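SnoaL-like domain protein (Mycobacterium hassiacum, PDB 6P44) probably isomerises 3-oxosteroids by shifting their carbon-carbon double bond, as expected of a ketosteroid isomerase with the NTF2-like SnoaL fold. Local coordinates at residues N9-Y14 / K68-L73; A34-P39 / R52-N57. The protein carries 1 engineered substitution. All coordinates share one frame; numbering follows the deposited sequence.

Contact 1. Residues N9-Y14 / K68-L73; sequences NTVHRY and KTLRAL. With DNX (3,4-dinitrophenol), chain H; GAI (guanidine), chain G.
The hydroxyl of Y14 is gripped from two directions: its OH lies 2.5 Å from O1 of 3,4-dinitrophenol, a very short hydrogen bond whose donor could be either partner, and it is also hydrogen-bonded to Y55 OH. The ligand oxygen meets the tyrosine at the ring edge and in its plane. Such a contact to a phenol oxygen is consistent with the oxyanion-binding tyrosine of ketosteroid isomerases. One turn back on the same helix, V11 makes the apolar contact with the strand. Its CG1 points away from the backbone N (chi1 171°) and lies 3.9 Å from L70 CD1, the two side chains sliding past each other in opposite directions. H12, at the exposed margin, brings NE2 4.3 Å from the same L70 CD1, obliquely to its ring. Facing away from the helix, R71 holds T69 side-on: NE at 2.9 Å and NH2 at 3.1 Å both reach T69 OG1, in plane at the guanidinium edge, which limits the rotation of the group. NH2 also forms a salt bridge to D95 OD2 of the second subunit, and OD1 of that aspartate is hydrogen-bonded to the guanidine. Strand 64-73 therefore meets helix 4-20 on one face and the second subunit on the other. It pairs with strand 76-85, with a classic bulge at K68 and T69 opposite Y80, and V11 also touches F79, M100 and F102.

Contact 2. Residues A34-P39 / R52-N57; sequences ATVENP and RGFYGN. Engineered in segment 34-39: N38 (natural residue Asp). With DNX (3,4-dinitrophenol), chain H.
Strand 34-37 runs past the last turn of helix 48-54, with the CA atoms of V36 and F54 nearest each other at 9.0 Å. Beyond the strand the chain passes N38 into a cis peptide bond before P39; in the other segment G56 N is hydrogen-bonded to G53 O. F54, modelled in two conformers of which one is described here, fills the space between the two backbones. Its CG stands anti to the backbone N (chi1 172°), which sends the ring toward the strand, where CE2 lies 4.4 Å from V36 CG1. N38, an engineered residue replacing the natural Asp, comes to the ring's edge near its plane: ND2 sits 3.4 Å from F54 CZ, and the amide and ring planes are 65° apart. The same ND2 is also 3.4 Å from C5 of 3,4-dinitrophenol, so the amide is wedged between phenylalanine and ligand. Its other end is tied by a hydrogen bond from W115 NE1 to OD1, which fixes the rotation of the amide and leaves ND2 on the F54 side. In relatives the Asp at this place is the general base, and probably also in the natural enzyme. On the helix side, F54 CD2 lies 3.8 Å above the centre of the Y55 ring, and Y55 OH is hydrogen-bonded to Y30 OH. Strand 34-37 pairs with strands 45-46 and 108-121, V36 and A34 touch I51 of helix 48-54, and R52 and Y55 pack on helix 23-29.

Overall arrangement
From the N terminus, helix 4-20 supplies the first half of contact 1; the chain then forms helix 23-29 before strand 34-37 enters the first half of contact 2. Contact 2 closes a short loop of twelve intervening residues, through strand 45-46 and helix 48-54. Strand 64-73 follows and closes the much longer loop of contact 1, so the second contact falls wholly within the first. Their centres are about 18 Å apart, on opposite sides of the chain's centre, one near the edge strand 64-73 and the other near strand 34-37. The Y14-Y55 hydroxyl pair and the bound dinitrophenol join them, in the pocket between helices and curved sheet of the NTF2-like cone.

Contact 1. Residues N9-Y14 / K68-L73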
loop_
_atom_site.group_PDB
_atom_site.type_symbol
_atom_site.label_atom_id
_atom_site.label_comp_id
_atom_site.label_asym_id
_atom_site.label_seq_id
_atom_site.Cartn_x
_atom_site.Cartn_y
_atom_site.Cartn_z
ATOM N N ASN B 9 -16.486 1.311 -2.714
ATOM C CA ASN B 9 -17.671 1.178 -1.880
ATOM C C ASN B 9 -17.462 0.120 -0.809
ATOM O O ASN B 9 -17.886 0.291 0.337
ATOM C CB ASN B 9 -18.877 0.796 -2.735
ATOM C CG ASN B 9 -19.376 1.941 -3.611
ATOM O OD1 ASN B 9 -19.033 3.109 -3.405
ATOM N ND2 ASN B 9 -20.194 1.607 -4.598
ATOM N N THR B 10 -16.851 -1.004 -1.180
ATOM C CA THR B 10 -16.624 -2.056 -0.199
ATOM C C THR B 10 -15.680 -1.599 0.902
ATOM O O THR B 10 -15.899 -1.921 2.074
ATOM C CB THR B 10 -16.117 -3.311 -0.905
ATOM O OG1 THR B 10 -17.121 -3.726 -1.850
ATOM C CG2 THR B 10 -15.800 -4.436 0.095
ATOM N N VAL B 11 -14.633 -0.848 0.547
ATOM C CA VAL B 11 -13.761 -0.282 1.570
ATOM C C VAL B 11 -14.554 0.594 2.529
ATOM O O VAL B 11 -14.354 0.541 3.746
ATOM C CB VAL B 11 -12.567 0.467 0.951
ATOM C CG1 VAL B 11 -11.816 1.234 2.025
ATOM C CG2 VAL B 11 -11.632 -0.519 0.247
ATOM N N HIS B 12 -15.448 1.430 2.004
ATOM C CA HIS B 12 -16.236 2.268 2.903
ATOM C C HIS B 12 -17.119 1.432 3.826
ATOM O O HIS B 12 -17.292 1.780 5.000
ATOM C CB HIS B 12 -17.038 3.292 2.114
ATOM C CG HIS B 12 -16.231 4.471 1.691
ATOM N ND1 HIS B 12 -16.162 5.632 2.427
ATOM C CD2 HIS B 12 -15.457 4.674 0.599
ATOM C CE1 HIS B 12 -15.380 6.498 1.809
ATOM N NE2 HIS B 12 -14.938 5.941 0.697
ATOM N N ARG B 13 -17.643 0.310 3.355
ATOM C CA ARG B 13 -18.447 -0.487 4.270
ATOM C C ARG B 13 -17.577 -1.211 5.287
ATOM O O ARG B 13 -17.997 -1.397 6.436
ATOM C CB ARG B 13 -19.327 -1.446 3.500
ATOM C CG ARG B 13 -20.369 -0.709 2.713
ATOM C CD ARG B 13 -21.454 -1.642 2.289
ATOM N NE ARG B 13 -20.918 -2.838 1.645
ATOM C CZ ARG B 13 -20.422 -2.870 0.415
ATOM N NH1 ARG B 13 -20.382 -1.768 -0.318
ATOM N NH2 ARG B 13 -19.952 -4.008 -0.083
ATOM N N TYR B 14 -16.362 -1.603 4.897
ATOM C CA TYR B 14 -15.417 -2.137 5.866
ATOM C C TYR B 14 -15.188 -1.134 6.985
ATOM O O TYR B 14 -15.266 -1.473 8.170
ATOM C CB TYR B 14 -14.106 -2.463 5.139
ATOM C CG TYR B 14 -12.984 -2.844 6.057
ATOM C CD1 TYR B 14 -12.963 -4.079 6.662
ATOM C CD2 TYR B 14 -11.946 -1.966 6.330
ATOM C CE1 TYR B 14 -11.953 -4.442 7.515
ATOM C CE2 TYR B 14 -10.916 -2.324 7.188
ATOM C CZ TYR B 14 -10.921 -3.575 7.771
ATOM O OH TYR B 14 -9.919 -3.969 8.636
ATOM N N LYS B 68 -8.261 9.663 4.462
ATOM C CA LYS B 68 -7.475 10.804 4.003
ATOM C C LYS B 68 -7.295 10.806 2.487
ATOM O O LYS B 68 -7.383 11.864 1.849
ATOM C CB LYS B 68 -6.116 10.814 4.706
ATOM C CG LYS B 68 -6.209 10.981 6.220
ATOM C CD LYS B 68 -4.844 10.839 6.902
ATOM C CE LYS B 68 -3.896 11.958 6.516
ATOM N NZ LYS B 68 -4.359 13.269 7.041
ATOM N N THR B 69 -7.053 9.641 1.897
ATOM C CA THR B 69 -7.032 9.503 0.456
ATOM C C THR B 69 -7.219 8.030 0.131
ATOM O O THR B 69 -6.782 7.145 0.877
ATOM C CB THR B 69 -5.736 10.064 -0.159
ATOM O OG1 THR B 69 -5.784 9.949 -1.587
ATOM C CG2 THR B 69 -4.510 9.351 0.359
ATOM N N LEU B 70 -7.879 7.782 -0.990
ATOM C CA LEU B 70 -8.205 6.436 -1.421
ATOM C C LEU B 70 -8.024 6.360 -2.929
ATOM O O LEU B 70 -8.457 7.260 -3.660
ATOM C CB LEU B 70 -9.649 6.094 -1.036
ATOM C CG LEU B 70 -10.152 4.694 -1.401
ATOM C CD1 LEU B 70 -11.153 4.229 -0.362
ATOM C CD2 LEU B 70 -10.789 4.641 -2.772
ATOM N N ARG B 71 -7.365 5.305 -3.390
ATOM C CA ARG B 71 -7.104 5.102 -4.812
ATOM C C ARG B 71 -7.529 3.689 -5.186
ATOM O O ARG B 71 -6.845 2.711 -4.839
ATOM C CB ARG B 71 -5.626 5.334 -5.164
ATOM C CG ARG B 71 -5.132 6.770 -4.929
ATOM C CD ARG B 71 -4.300 6.891 -3.691
ATOM N NE ARG B 71 -4.118 8.269 -3.220
ATOM C CZ ARG B 71 -3.088 9.071 -3.504
ATOM N NH1 ARG B 71 -2.103 8.681 -4.285
ATOM N NH2 ARG B 71 -3.055 10.299 -2.996
ATOM N N ALA B 72 -8.641 3.593 -5.903
ATOM C CA ALA B 72 -9.173 2.329 -6.394
ATOM C C ALA B 72 -8.731 2.164 -7.841
ATOM O O ALA B 72 -9.147 2.929 -8.719
ATOM C CB ALA B 72 -10.693 2.295 -6.252
ATOM N N LEU B 73 -7.888 1.161 -8.079
ATOM C CA LEU B 73 -7.190 0.974 -9.347
ATOM C C LEU B 73 -7.177 -0.510 -9.654
ATOM O O LEU B 73 -6.764 -1.300 -8.811
ATOM C CB LEU B 73 -5.720 1.433 -9.227
ATOM C CG LEU B 73 -5.543 2.877 -8.789
ATOM C CD1 LEU B 73 -4.084 3.173 -8.593
ATOM C CD2 LEU B 73 -6.152 3.864 -9.773
HETATM C C1 DNX H . -7.464 -2.405 10.174
HETATM C C2 DNX H . -8.296 -2.761 11.226
HETATM C C3 DNX H . -7.811 -2.686 12.512
HETATM N N3 DNX H . -8.720 -3.099 13.582
HETATM C C4 DNX H . -6.519 -2.251 12.765
HETATM N N4 DNX H . -5.969 -2.173 14.116
HETATM C C5 DNX H . -5.698 -1.885 11.714
HETATM C C6 DNX H . -6.169 -1.966 10.416
HETATM O O1 DNX H . -7.940 -2.490 8.903
HETATM O O31 DNX H . -8.753 -4.278 13.889
HETATM O O32 DNX H . -9.429 -2.248 14.101
HETATM O O41 DNX H . -4.797 -2.468 14.280
HETATM O O42 DNX H . -6.704 -1.802 15.020
HETATM C C GAI G . -4.851 13.680 -3.461
HETATM N N1 GAI G . -4.688 12.976 -2.307
HETATM N N2 GAI G . -6.087 13.625 -4.023
HETATM N N3 GAI G . -3.898 14.387 -3.985
#

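Contact 2. Residues A34-P39 / R52-N57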
loop_
_atom_site.group_PDB
_atom_site.type_symbol
_atom_site.label_atom_id
_atom_site.label_comp_id
_atom_site.label_asym_id
_atom_site.label_seq_id
_atom_site.Cartn_x
_atom_site.Cartn_y
_atom_site.Cartn_z
ATOM N N ALA B 34 -9.708 -15.703 1.826
ATOM C CA ALA B 34 -9.015 -14.432 1.900
ATOM C C ALA B 34 -7.865 -14.506 2.892
ATOM O O ALA B 34 -7.814 -15.377 3.763
ATOM C CB ALA B 34 -9.988 -13.344 2.361
ATOM N N THR B 35 -6.949 -13.556 2.763
ATOM C CA THR B 35 -5.851 -13.391 3.697
ATOM C C THR B 35 -5.888 -12.009 4.333
ATOM O O THR B 35 -6.245 -11.017 3.692
ATOM C CB THR B 35 -4.498 -13.587 2.995
ATOM O OG1 THR B 35 -4.361 -12.651 1.911
ATOM C CG2 THR B 35 -4.386 -15.000 2.453
ATOM N N VAL B 36 -5.486 -11.946 5.601
ATOM C CA VAL B 36 -5.319 -10.684 6.320
ATOM C C VAL B 36 -3.936 -10.693 6.941
ATOM O O VAL B 36 -3.586 -11.620 7.685
ATOM C CB VAL B 36 -6.388 -10.478 7.408
ATOM C CG1 VAL B 36 -6.022 -9.282 8.302
ATOM C CG2 VAL B 36 -7.754 -10.271 6.775
ATOM N N GLU B 37 -3.158 -9.654 6.658
ATOM C CA GLU B 37 -1.835 -9.467 7.243
ATOM C C GLU B 37 -1.858 -8.108 7.934
ATOM O O GLU B 37 -1.751 -7.066 7.278
ATOM C CB GLU B 37 -0.756 -9.584 6.172
ATOM C CG GLU B 37 0.630 -9.704 6.715
ATOM C CD GLU B 37 1.697 -9.861 5.626
ATOM O OE1 GLU B 37 1.366 -10.318 4.517
ATOM O OE2 GLU B 37 2.874 -9.540 5.884
ATOM N N ASN B 38 -2.034 -8.122 9.257
ATOM C CA ASN B 38 -2.207 -6.898 10.036
ATOM C C ASN B 38 -1.467 -7.045 11.362
ATOM O O ASN B 38 -1.963 -7.729 12.269
ATOM C CB ASN B 38 -3.681 -6.616 10.308
ATOM C CG ASN B 38 -3.870 -5.358 11.099
ATOM O OD1 ASN B 38 -2.958 -4.550 11.190
ATOM N ND2 ASN B 38 -5.051 -5.177 11.677
ATOM N N PRO B 39 -0.305 -6.401 11.531
ATOM C CA PRO B 39 0.388 -5.578 10.534
ATOM C C PRO B 39 1.161 -6.434 9.541
ATOM O O PRO B 39 1.463 -7.604 9.802
ATOM C CB PRO B 39 1.372 -4.787 11.381
ATOM C CG PRO B 39 1.724 -5.722 12.476
ATOM C CD PRO B 39 0.427 -6.437 12.811
ATOM N N ARG B 52 -12.587 -13.954 10.924
ATOM C CA ARG B 52 -13.609 -13.571 11.891
ATOM C C ARG B 52 -13.056 -13.605 13.314
ATOM O O ARG B 52 -13.337 -12.716 14.128
ATOM C CB ARG B 52 -14.838 -14.470 11.749
ATOM C CG ARG B 52 -15.890 -14.256 12.820
ATOM C CD ARG B 52 -16.370 -12.814 12.901
ATOM N NE ARG B 52 -17.365 -12.639 13.958
ATOM C CZ ARG B 52 -17.078 -12.547 15.254
ATOM N NH1 ARG B 52 -15.818 -12.617 15.687
ATOM N NH2 ARG B 52 -18.061 -12.400 16.126
ATOM N N GLY B 53 -12.267 -14.626 13.640
ATOM C CA GLY B 53 -11.697 -14.683 14.977
ATOM C C GLY B 53 -10.784 -13.505 15.243
ATOM O O GLY B 53 -10.803 -12.915 16.328
ATOM N N PHE B 54 -9.959 -13.152 14.255
ATOM C CA PHE B 54 -9.052 -12.015 14.398
ATOM C C PHE B 54 -9.813 -10.747 14.761
ATOM O O PHE B 54 -9.425 -10.015 15.679
ATOM C CB PHE B 54 -8.279 -11.816 13.093
ATOM C CG PHE B 54 -7.454 -10.553 13.057
ATOM C CD1 PHE B 54 -6.204 -10.511 13.660
ATOM C CD2 PHE B 54 -7.928 -9.408 12.436
ATOM C CE1 PHE B 54 -5.441 -9.352 13.637
ATOM C CE2 PHE B 54 -7.170 -8.250 12.410
ATOM C CZ PHE B 54 -5.923 -8.222 13.013
ATOM N N TYR B 55 -10.897 -10.467 14.040
ATOM C CA TYR B 55 -11.650 -9.243 14.266
ATOM C C TYR B 55 -12.551 -9.310 15.495
ATOM O O TYR B 55 -13.217 -8.319 15.809
ATOM C CB TYR B 55 -12.484 -8.918 13.032
ATOM C CG TYR B 55 -11.714 -8.307 11.886
ATOM C CD1 TYR B 55 -11.335 -6.974 11.907
ATOM C CD2 TYR B 55 -11.406 -9.055 10.761
ATOM C CE1 TYR B 55 -10.644 -6.408 10.848
ATOM C CE2 TYR B 55 -10.711 -8.495 9.699
ATOM C CZ TYR B 55 -10.356 -7.177 9.747
ATOM O OH TYR B 55 -9.685 -6.630 8.687
ATOM N N GLY B 56 -12.561 -10.431 16.216
ATOM C CA GLY B 56 -13.532 -10.616 17.279
ATOM C C GLY B 56 -13.435 -9.582 18.380
ATOM O O GLY B 56 -14.434 -9.274 19.036
ATOM N N ASN B 57 -12.243 -9.029 18.604
ATOM C CA ASN B 57 -12.063 -8.062 19.677
ATOM C C ASN B 57 -12.723 -6.722 19.391
ATOM O O ASN B 57 -12.839 -5.899 20.307
ATOM C CB ASN B 57 -10.568 -7.849 19.953
ATOM C CG ASN B 57 -9.771 -7.547 18.691
ATOM O OD1 ASN B 57 -10.329 -7.366 17.619
ATOM N ND2 ASN B 57 -8.451 -7.504 18.821
HETATM C C1 DNX H . -7.464 -2.405 10.174
HETATM C C2 DNX H . -8.296 -2.761 11.226
HETATM C C3 DNX H . -7.811 -2.686 12.512
HETATM N N3 DNX H . -8.720 -3.099 13.582
HETATM C C4 DNX H . -6.519 -2.251 12.765
HETATM N N4 DNX H . -5.969 -2.173 14.116
HETATM C C5 DNX H . -5.698 -1.885 11.714
HETATM C C6 DNX H . -6.169 -1.966 10.416
HETATM O O1 DNX H . -7.940 -2.490 8.903
HETATM O O31 DNX H . -8.753 -4.278 13.889
HETATM O O32 DNX H . -9.429 -2.248 14.101
HETATM O O41 DNX H . -4.797 -2.468 14.280
HETATM O O42 DNX H . -6.704 -1.802 15.020
#